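Local coordinates for YkuI protein (Bacillus subtilis, PDB 2BAS) that binds cyclic di-GMP and, as an EAL-domain protein, is probably a phosphodiesterase that cleaves this second messenger, at residues K52-Y56 with F264-V269; L200-K204 with I235-Q240; L241-W245 with L274-F278. All blocks are in the same frame, centred on the assembly; numbering follows the deposited sequence.

Contact 1: K52-Y56 with F264-V269; sequences KVVGY and FLERDV
The carbonyl oxygen V53 O is gripped by the guanidinium of R267: NH2 bonds to V53 O at 2.6 Å, lying in the carbonyl plane, and NE adds a weak bond to the same V53 O at 3.1 Å. The oxygen sits near the edge of the guanidinium but tilted 24° from its plane. A bend in the arginine chain (chi3 61°) turns the group back toward V53. In return V53 N bonds to R267 O at 3.2 Å, nearly straight at 164°, so V53 is held by both its N-H and its C=O. K52 NZ lies over one face of the guanidinium; the salt bridge of R267 NH1 with D106 probably offsets these like charges. Farther along, the F264 ring lies in an offset stack over one face of Y56, with centroids 4.3 Å apart. L265 N donates to Y56 OH at 2.9 Å, which fixes the tyrosine at its hydroxyl end too. F264 also meets Y42 edge-to-face. The loop 264-269, with a type I turn at E266-V269, thus lies along the start of strand 53-64, whose backbone pairs with strands 38-47 and 108-112, while F100 of helix 82-100 packs on both Y56 and F264.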
# COMPACT_ATOMS: atom_id res chain seq x y z
N LYS A 52 24.12 -14.03 5.99
CA LYS A 52 24.85 -13.93 7.26
C LYS A 52 24.21 -13.06 8.34
O LYS A 52 23.27 -12.30 8.07
CB LYS A 52 26.29 -13.45 7.03
CG LYS A 52 26.44 -11.97 6.70
CD LYS A 52 27.86 -11.51 7.04
CE LYS A 52 28.24 -10.22 6.32
NZ LYS A 52 29.69 -9.93 6.51
N VAL A 53 24.74 -13.17 9.56
CA VAL A 53 24.23 -12.41 10.69
C VAL A 53 24.67 -10.94 10.57
O VAL A 53 25.84 -10.65 10.35
CB VAL A 53 24.58 -13.07 12.07
CG1 VAL A 53 24.80 -14.58 11.93
CG2 VAL A 53 25.80 -12.43 12.72
N VAL A 54 23.71 -10.03 10.69
CA VAL A 54 23.96 -8.59 10.56
C VAL A 54 23.84 -7.89 11.91
O VAL A 54 24.27 -6.75 12.08
CB VAL A 54 23.00 -7.94 9.54
CG1 VAL A 54 23.35 -8.38 8.14
CG2 VAL A 54 21.55 -8.28 9.86
N GLY A 55 23.23 -8.60 12.87
CA GLY A 55 23.07 -8.12 14.23
C GLY A 55 22.33 -9.12 15.11
O GLY A 55 22.11 -10.27 14.71
N TYR A 56 21.97 -8.68 16.31
CA TYR A 56 21.26 -9.51 17.27
C TYR A 56 20.26 -8.65 18.02
O TYR A 56 20.59 -7.56 18.47
CB TYR A 56 22.24 -10.08 18.30
CG TYR A 56 23.30 -11.02 17.79
CD1 TYR A 56 24.53 -10.54 17.32
CD2 TYR A 56 23.10 -12.40 17.80
CE1 TYR A 56 25.52 -11.40 16.85
CE2 TYR A 56 24.08 -13.28 17.34
CZ TYR A 56 25.29 -12.77 16.87
OH TYR A 56 26.27 -13.64 16.43
N PHE A 264 27.12 -15.14 21.00
CA PHE A 264 27.19 -14.82 19.59
C PHE A 264 27.65 -16.03 18.79
O PHE A 264 28.44 -16.85 19.27
CB PHE A 264 28.09 -13.61 19.33
CG PHE A 264 27.57 -12.32 19.91
CD1 PHE A 264 28.45 -11.33 20.31
CD2 PHE A 264 26.21 -12.10 20.06
CE1 PHE A 264 27.98 -10.13 20.84
CE2 PHE A 264 25.73 -10.92 20.60
CZ PHE A 264 26.62 -9.93 20.98
N LEU A 265 27.14 -16.13 17.57
CA LEU A 265 27.40 -17.24 16.69
C LEU A 265 28.47 -16.86 15.69
O LEU A 265 28.84 -15.69 15.60
CB LEU A 265 26.12 -17.59 15.93
CG LEU A 265 24.84 -17.84 16.73
CD1 LEU A 265 23.66 -17.91 15.80
CD2 LEU A 265 24.96 -19.13 17.56
N GLU A 266 28.95 -17.84 14.93
CA GLU A 266 29.82 -17.56 13.79
C GLU A 266 28.98 -16.77 12.79
O GLU A 266 27.79 -17.05 12.59
CB GLU A 266 30.31 -18.87 13.16
CG GLU A 266 31.19 -19.74 14.07
CD GLU A 266 30.47 -20.21 15.34
OE1 GLU A 266 29.20 -20.33 15.30
OE2 GLU A 266 31.17 -20.46 16.38
N ARG A 267 29.58 -15.76 12.17
CA ARG A 267 28.82 -14.88 11.29
C ARG A 267 28.30 -15.55 10.02
O ARG A 267 27.34 -15.07 9.40
CB ARG A 267 29.57 -13.58 11.04
CG ARG A 267 29.59 -12.72 12.30
CD ARG A 267 29.84 -11.26 12.03
NE ARG A 267 28.81 -10.66 11.19
CZ ARG A 267 28.75 -9.37 10.90
NH1 ARG A 267 29.65 -8.55 11.42
NH2 ARG A 267 27.80 -8.90 10.11
N ASP A 268 28.92 -16.67 9.65
CA ASP A 268 28.50 -17.49 8.52
C ASP A 268 27.76 -18.74 8.99
O ASP A 268 27.62 -19.70 8.23
CB ASP A 268 29.73 -17.92 7.70
CG ASP A 268 30.48 -16.74 7.11
OD1 ASP A 268 29.75 -15.61 6.83
OD2 ASP A 268 31.82 -16.96 6.91
N VAL A 269 27.30 -18.72 10.24
CA VAL A 269 26.68 -19.90 10.87
C VAL A 269 25.67 -20.62 9.98
O VAL A 269 25.59 -21.85 10.00
CB VAL A 269 26.04 -19.55 12.25
CG1 VAL A 269 24.98 -18.44 12.12
CG2 VAL A 269 25.44 -20.80 12.91

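Contact 2: L200-K204 with I235-Q240; sequences LQALK and IEANFQ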
# COMPACT_ATOMS: atom_id res chain seq x y z
N LEU A 200 5.01 -12.72 11.45
CA LEU A 200 4.36 -13.66 10.54
C LEU A 200 3.58 -14.78 11.23
O LEU A 200 3.23 -15.78 10.60
CB LEU A 200 5.36 -14.22 9.53
CG LEU A 200 6.03 -13.24 8.56
CD1 LEU A 200 7.05 -13.98 7.70
CD2 LEU A 200 5.01 -12.52 7.69
N GLN A 201 3.32 -14.61 12.53
CA GLN A 201 2.48 -15.53 13.28
C GLN A 201 1.08 -15.50 12.69
O GLN A 201 0.43 -16.54 12.52
CB GLN A 201 2.41 -15.14 14.75
CG GLN A 201 3.62 -15.50 15.59
CD GLN A 201 3.65 -14.75 16.91
OE1 GLN A 201 3.59 -13.52 16.94
NE2 GLN A 201 3.75 -15.49 18.02
N ALA A 202 0.62 -14.29 12.38
CA ALA A 202 -0.71 -14.03 11.83
C ALA A 202 -1.01 -14.81 10.55
O ALA A 202 -2.16 -15.20 10.32
CB ALA A 202 -0.89 -12.53 11.58
N LEU A 203 0.02 -15.04 9.74
CA LEU A 203 -0.11 -15.76 8.47
C LEU A 203 -0.63 -17.19 8.68
O LEU A 203 -1.35 -17.71 7.83
CB LEU A 203 1.24 -15.79 7.73
CG LEU A 203 1.27 -16.19 6.26
CD1 LEU A 203 0.56 -15.16 5.36
CD2 LEU A 203 2.71 -16.39 5.81
N LYS A 204 -0.25 -17.80 9.80
CA LYS A 204 -0.72 -19.14 10.18
C LYS A 204 -2.21 -19.15 10.55
O LYS A 204 -3.00 -19.91 9.94
CB LYS A 204 0.09 -19.68 11.36
CG LYS A 204 1.57 -19.91 11.06
CD LYS A 204 2.34 -20.37 12.30
CE LYS A 204 2.53 -19.22 13.29
NZ LYS A 204 3.42 -19.57 14.42
N ILE A 235 9.69 -16.06 12.24
CA ILE A 235 9.76 -17.10 11.22
C ILE A 235 10.04 -18.42 11.92
O ILE A 235 11.11 -18.63 12.50
CB ILE A 235 10.87 -16.81 10.19
CG1 ILE A 235 10.54 -15.55 9.39
CG2 ILE A 235 11.04 -17.98 9.24
CD1 ILE A 235 11.72 -14.95 8.68
N GLU A 236 9.07 -19.32 11.87
CA GLU A 236 9.18 -20.59 12.57
C GLU A 236 8.72 -21.80 11.74
O GLU A 236 8.40 -22.85 12.29
CB GLU A 236 8.44 -20.53 13.91
CG GLU A 236 6.95 -20.21 13.83
CD GLU A 236 6.30 -20.17 15.21
OE1 GLU A 236 6.70 -19.33 16.04
OE2 GLU A 236 5.38 -20.99 15.45
N ALA A 237 8.72 -21.63 10.41
CA ALA A 237 8.39 -22.71 9.47
C ALA A 237 8.99 -22.41 8.11
O ALA A 237 9.68 -21.40 7.93
CB ALA A 237 6.87 -22.90 9.37
N ASN A 238 8.73 -23.26 7.13
CA ASN A 238 9.30 -23.06 5.81
C ASN A 238 8.53 -22.03 4.99
O ASN A 238 9.14 -21.12 4.41
CB ASN A 238 9.40 -24.38 5.06
CG ASN A 238 10.47 -24.35 4.01
OD1 ASN A 238 11.52 -23.72 4.19
ND2 ASN A 238 10.23 -25.03 2.89
N PHE A 239 7.21 -22.16 4.95
CA PHE A 239 6.36 -21.26 4.17
C PHE A 239 6.46 -19.78 4.60
O PHE A 239 6.15 -18.88 3.81
CB PHE A 239 4.90 -21.73 4.17
CG PHE A 239 4.20 -21.60 5.50
CD1 PHE A 239 3.55 -20.40 5.85
CD2 PHE A 239 4.18 -22.66 6.40
CE1 PHE A 239 2.91 -20.27 7.07
CE2 PHE A 239 3.53 -22.54 7.62
CZ PHE A 239 2.90 -21.34 7.96
N GLN A 240 6.88 -19.55 5.84
CA GLN A 240 7.06 -18.19 6.37
C GLN A 240 8.34 -17.53 5.85
O GLN A 240 8.35 -16.35 5.52
CB GLN A 240 7.01 -18.19 7.90
CG GLN A 240 5.61 -18.42 8.46
CD GLN A 240 5.59 -18.78 9.93
OE1 GLN A 240 4.68 -18.40 10.65
NE2 GLN A 240 6.60 -19.53 10.38
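In the EAL barrel, the loop L200-K204 after strand 195-199 meets I235-Q240, which comprises the turn after the neighbouring parallel strand 229-233 and the first residues of helix 238-246. At the solvent side K204 NZ forms a salt bridge with E236 OE2 at 2.6 Å. The lysine chain, otherwise extended, bends at chi3 (-73°) and crosses the glutamate at about a right angle, so the bridge joins the far ends of two side chains whose backbones stand well apart. The stem of the same lysine does apolar work: K204 CG lies in the plane of the F239 ring at its edge, 3.7 Å from F239 CZ. L203 CD2 approaches that ring near its plane as well, 4.1 Å from F239 CE1. Both segments follow the C-terminal ends of their strands, the end at which TIM-type barrels, the EAL fold among them, carry their active sites. Q201-K204 forms a type I turn; L203 points at the other segment, while K204 gets there through its bent chain. Q201 N is bonded to D199 OD1 at the strand end. Deeper in, L200 lies side by side with I235, L200 CD1 being 4.2 Å from I235 CG1 and 3.5 Å from the backbone atom Q240 O. Q240 CB also packs on L200 CD1, and Y243, further along helix 238-246, packs against both L200 and L203.

Contact 3: L241-W245 with L274-F278; sequences LQYAW and LKTEF
W245 and F278 form the close-packed part of this helix-helix contact, an offset stack between the five-membered ring of the tryptophan and the phenylalanine ring, with centroids 4.8 Å apart and planes 26° from parallel. W245 CD1 stands over the centre of the F278 face, 3.9 Å from F278 CD1. On the opposite face, toward the rim, lies the backbone carbon L274 C of the phenylalanine's own helix, so the ring is sandwiched. L241 reaches the same ring in another way: its CD1 comes in at the edge, near the ring plane, 4.3 Å from F278 CE1. With CG anti to the backbone N in both L241 (chi1 -178°) and W245, these two side chains, one helical turn apart, extend together toward the other helix.

The other side is looser. L241 CD2 meets L274 CD2 at 4.2 Å, and the carboxylate atom E277 OE2 rests 3.9 Å from L241 CD2, a contact without any polar bond across the pair. The acid finds its partner elsewhere, E277 OE1 being hydrogen-bonded to Y256 OH. K275 turns to the second subunit and makes a salt bridge with D344 of that chain; S369 of the same subunit packs on W245.

No hydrogen bond joins 241-245 to 274-278. The axes of these two segments cross at -76° and approach to 12.0 Å, too far for backbones to touch, so large side chains span the gap. This is an apolar crossing of a short barrel helix, 238-246, by the start of the long helix 271-311 that connects the EAL barrel to the C-terminal domain.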
# COMPACT_ATOMS: atom_id res chain seq x y z
N LEU A 241 9.41 -18.32 5.77
CA LEU A 241 10.67 -17.87 5.18
C LEU A 241 10.46 -17.63 3.70
O LEU A 241 10.88 -16.60 3.16
CB LEU A 241 11.77 -18.91 5.41
CG LEU A 241 13.17 -18.54 4.90
CD1 LEU A 241 13.69 -17.26 5.55
CD2 LEU A 241 14.14 -19.69 5.11
N GLN A 242 9.81 -18.60 3.04
CA GLN A 242 9.37 -18.47 1.66
C GLN A 242 8.64 -17.15 1.48
O GLN A 242 9.00 -16.34 0.63
CB GLN A 242 8.47 -19.67 1.29
CG GLN A 242 7.30 -19.38 0.33
CD GLN A 242 7.70 -19.29 -1.13
OE1 GLN A 242 8.01 -20.30 -1.78
NE2 GLN A 242 7.68 -18.08 -1.67
N TYR A 243 7.63 -16.91 2.31
CA TYR A 243 6.83 -15.71 2.18
C TYR A 243 7.66 -14.44 2.26
O TYR A 243 7.54 -13.56 1.40
CB TYR A 243 5.69 -15.68 3.19
CG TYR A 243 4.82 -14.47 3.02
CD1 TYR A 243 3.73 -14.49 2.16
CD2 TYR A 243 5.12 -13.27 3.69
CE1 TYR A 243 2.94 -13.35 1.99
CE2 TYR A 243 4.34 -12.13 3.52
CZ TYR A 243 3.25 -12.18 2.67
OH TYR A 243 2.47 -11.06 2.49
N ALA A 244 8.51 -14.34 3.29
CA ALA A 244 9.34 -13.16 3.52
C ALA A 244 10.22 -12.85 2.31
O ALA A 244 10.29 -11.71 1.84
CB ALA A 244 10.21 -13.36 4.75
N TRP A 245 10.87 -13.89 1.81
CA TRP A 245 11.76 -13.75 0.69
C TRP A 245 11.05 -13.28 -0.58
O TRP A 245 11.59 -12.45 -1.31
CB TRP A 245 12.48 -15.07 0.46
CG TRP A 245 13.36 -15.02 -0.70
CD1 TRP A 245 14.67 -14.65 -0.71
CD2 TRP A 245 13.01 -15.33 -2.05
NE1 TRP A 245 15.16 -14.72 -1.99
CE2 TRP A 245 14.16 -15.13 -2.84
CE3 TRP A 245 11.83 -15.75 -2.68
CZ2 TRP A 245 14.18 -15.35 -4.21
CZ3 TRP A 245 11.84 -15.97 -4.04
CH2 TRP A 245 13.01 -15.77 -4.80
N LEU A 274 20.82 -21.47 4.03
CA LEU A 274 20.07 -20.38 3.39
C LEU A 274 20.37 -20.25 1.89
O LEU A 274 19.44 -20.11 1.10
CB LEU A 274 20.32 -19.04 4.10
CG LEU A 274 19.74 -18.83 5.51
CD1 LEU A 274 20.13 -17.45 6.07
CD2 LEU A 274 18.22 -18.99 5.51
N LYS A 275 21.65 -20.32 1.52
CA LYS A 275 22.06 -20.23 0.11
C LYS A 275 21.30 -21.19 -0.80
O LYS A 275 20.83 -20.79 -1.86
CB LYS A 275 23.57 -20.43 -0.04
CG LYS A 275 24.40 -19.15 -0.20
CD LYS A 275 24.63 -18.76 -1.68
CE LYS A 275 23.43 -18.07 -2.30
NZ LYS A 275 23.64 -17.74 -3.74
N THR A 276 21.18 -22.45 -0.38
CA THR A 276 20.47 -23.45 -1.18
C THR A 276 18.96 -23.30 -1.04
O THR A 276 18.23 -23.46 -2.01
CB THR A 276 20.87 -24.91 -0.83
OG1 THR A 276 20.23 -25.32 0.39
CG2 THR A 276 22.39 -25.08 -0.71
N GLU A 277 18.50 -22.99 0.17
CA GLU A 277 17.07 -22.85 0.41
C GLU A 277 16.47 -21.71 -0.42
O GLU A 277 15.30 -21.78 -0.83
CB GLU A 277 16.78 -22.69 1.91
CG GLU A 277 15.33 -22.97 2.31
CD GLU A 277 15.20 -23.59 3.70
OE1 GLU A 277 14.38 -24.52 3.84
OE2 GLU A 277 15.92 -23.17 4.64
N PHE A 278 17.27 -20.69 -0.69
CA PHE A 278 16.84 -19.59 -1.56
C PHE A 278 16.80 -20.00 -3.03
O PHE A 278 15.93 -19.53 -3.78
CB PHE A 278 17.68 -18.32 -1.37
CG PHE A 278 17.48 -17.64 -0.03
CD1 PHE A 278 16.36 -17.90 0.76
CD2 PHE A 278 18.41 -16.70 0.42
CE1 PHE A 278 16.18 -17.26 2.00
CE2 PHE A 278 18.24 -16.05 1.65
CZ PHE A 278 17.12 -16.33 2.44

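Overall arrangement
Starting from the N terminus, strand 53-64 supplies the first half of contact 1, and its loop closes only at 264-269, some 208 residues later. Within that span contact 2 closes a short loop. Contact 3 opens directly afterwards on the same helix 238-246 and closes at 274-278, beyond the end of contact 1, so the two cross. Contacts 2 and 3 touch, for instance where I235 meets L241; contacts 1 and 3 have centres about 17 Å apart and do not touch. Contact 1 ties the loop before helix 271-311 to strand 53-64, contact 2 ties together the ends of strands 195-199 and 229-233, and contact 3 ties helix 238-246 to helix 271-311.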